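Local coordinates for Lmo2184 protein (Listeria monocytogenes serovar 1/2a, PDB 5JOQ) that serves as the substrate-binding lipoprotein of an ABC transporter and probably binds haem, at the interface of chains A and B. Coordinates in Å, arbitrary orientation; residue numbers count along the deposited sequence, not the author numbering. Chains: chain A/B, Lmo2184 protein.

The interface of chains A and B. Residues chain A 241-242, 245; chain B 99, 173, 180, 208, 270.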
loop_
_atom_site.group_PDB
_atom_site.type_symbol
_atom_site.label_atom_id
_atom_site.label_comp_id
_atom_site.label_asym_id
_atom_site.label_seq_id
_atom_site.Cartn_x
_atom_site.Cartn_y
_atom_site.Cartn_z
ATOM N N GLU A 241 9.287 -6.043 11.795
ATOM C CA GLU A 241 9.129 -6.138 13.243
ATOM C C GLU A 241 8.182 -7.275 13.632
ATOM O O GLU A 241 8.378 -7.924 14.661
ATOM C CB GLU A 241 8.590 -4.826 13.838
ATOM C CG GLU A 241 9.438 -3.620 13.595
ATOM C CD GLU A 241 10.767 -3.619 14.344
ATOM O OE1 GLU A 241 10.982 -4.366 15.329
ATOM O OE2 GLU A 241 11.603 -2.807 13.936
ATOM N N GLU A 242 7.128 -7.501 12.850
ATOM C CA GLU A 242 6.182 -8.549 13.220
ATOM C C GLU A 242 6.819 -9.936 13.091
ATOM O O GLU A 242 6.650 -10.795 13.967
ATOM C CB GLU A 242 4.925 -8.446 12.344
ATOM C CG GLU A 242 3.748 -9.307 12.908
ATOM C CD GLU A 242 3.891 -10.843 12.672
ATOM O OE1 GLU A 242 4.456 -11.271 11.643
ATOM O OE2 GLU A 242 3.402 -11.617 13.535
ATOM N N THR A 245 8.736 -11.265 16.120
ATOM C CA THR A 245 7.973 -11.614 17.332
ATOM C C THR A 245 7.123 -12.861 17.163
ATOM O O THR A 245 6.501 -13.311 18.132
ATOM C CB THR A 245 7.018 -10.488 17.725
ATOM O OG1 THR A 245 5.916 -10.488 16.783
ATOM C CG2 THR A 245 7.743 -9.156 17.704
ATOM N N THR B 99 16.563 2.066 14.955
ATOM C CA THR B 99 15.622 1.006 14.587
ATOM C C THR B 99 16.033 0.313 13.292
ATOM O O THR B 99 15.706 -0.864 13.086
ATOM C CB THR B 99 14.199 1.595 14.509
ATOM O OG1 THR B 99 13.788 1.995 15.846
ATOM C CG2 THR B 99 13.190 0.558 13.916
ATOM N N MET B 173 0.075 -2.097 16.220
ATOM C CA MET B 173 0.759 -1.717 14.994
ATOM C C MET B 173 0.664 -2.894 14.028
ATOM O O MET B 173 1.051 -4.002 14.389
ATOM C CB MET B 173 2.254 -1.391 15.270
ATOM C CG MET B 173 3.004 -1.031 14.049
ATOM S SD MET B 173 4.769 -0.756 14.331
ATOM C CE MET B 173 5.443 -2.390 14.685
ATOM N N LEU B 180 0.914 -6.144 16.197
ATOM C CA LEU B 180 1.825 -6.116 17.336
ATOM C C LEU B 180 1.289 -5.186 18.423
ATOM O O LEU B 180 0.719 -4.137 18.125
ATOM C CB LEU B 180 3.203 -5.600 16.916
ATOM C CG LEU B 180 3.946 -6.543 15.952
ATOM C CD1 LEU B 180 5.181 -5.847 15.407
ATOM C CD2 LEU B 180 4.372 -7.802 16.697
ATOM N N TYR B 208 7.991 -4.049 20.799
ATOM C CA TYR B 208 6.804 -4.645 20.164
ATOM C C TYR B 208 6.641 -6.076 20.649
ATOM O O TYR B 208 7.621 -6.833 20.726
ATOM C CB TYR B 208 6.898 -4.638 18.615
ATOM C CG TYR B 208 7.230 -3.273 18.082
ATOM C CD1 TYR B 208 6.307 -2.231 18.174
ATOM C CD2 TYR B 208 8.469 -3.016 17.511
ATOM C CE1 TYR B 208 6.630 -0.958 17.734
ATOM C CE2 TYR B 208 8.802 -1.748 17.076
ATOM C CZ TYR B 208 7.860 -0.728 17.183
ATOM O OH TYR B 208 8.211 0.521 16.744
ATOM N N MET B 270 6.559 5.364 12.868
ATOM C CA MET B 270 7.036 4.334 13.789
ATOM C C MET B 270 8.076 4.891 14.762
ATOM O O MET B 270 8.188 4.397 15.891
ATOM C CB MET B 270 7.642 3.161 13.013
ATOM C CG MET B 270 7.462 1.828 13.721
ATOM S SD MET B 270 7.959 0.407 12.681
ATOM C CE MET B 270 9.718 0.452 13.055
HETATM O O HOH W 1 14.098 -3.007 13.949
#
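A:Glu241 meets B:Tyr208 with its CG anti to its own carbonyl carbon (chi1 -59°) and a bend at chi2, which carries the carboxylate along the CD2-CE2 side of the tyrosine ring. OE1 of A:Glu241 lies 3.6 Å from CD2 of B:Tyr208. The carboxylate and ring planes are turned 54° apart, so the two groups do not stack. The methyl CE of B:Met173 lies over one face of the ring, nearer its edge than its centre, and also reaches CB of A:Glu241 at 4.1 Å. CG of A:Glu241 is on the same side of the ring plane. The other carboxylate oxygen, OE2, points toward the methyl groups of B:Thr99 and B:Met270. CG2 of B:Thr99 is 3.7 Å from OE2 of A:Glu241. No direct polar bond joins the chains here. A water bridges them instead, 2.5 Å from OE2 of A:Glu241 and 2.8 Å from the backbone O of B:Thr99. B:Leu180 packs against helix 233-245 of chain A with both methyls and meets the aliphatic part of A:Glu242. CD1 of B:Leu180 touches CA of A:Glu242 at 3.6 Å, and CD2 of B:Leu180 lies 3.8 Å from the methyl CG2 of A:Thr245. The hydroxyl OG1 of A:Thr245 turns back to its own helix and donates to the backbone O of A:Glu242 at 2.9 Å, which helps fix the side chain. The direct contacts are van der Waals, and the patch is part of a larger interface. It may reflect crystal packing, and the structure alone does not show that the protein assembles this way. In the fold, the C-terminal end of the helix meets the end of strand 168-173 and the starts of strands 180-182 and 208-210 of chain B. 3-10 helix 98-100 and the loop at B:Met270 lie beside the carboxylate. The helix end thus sits at the cleft between the lobes of chain B, where this family binds its ligand, and these chain B residues may line that pocket.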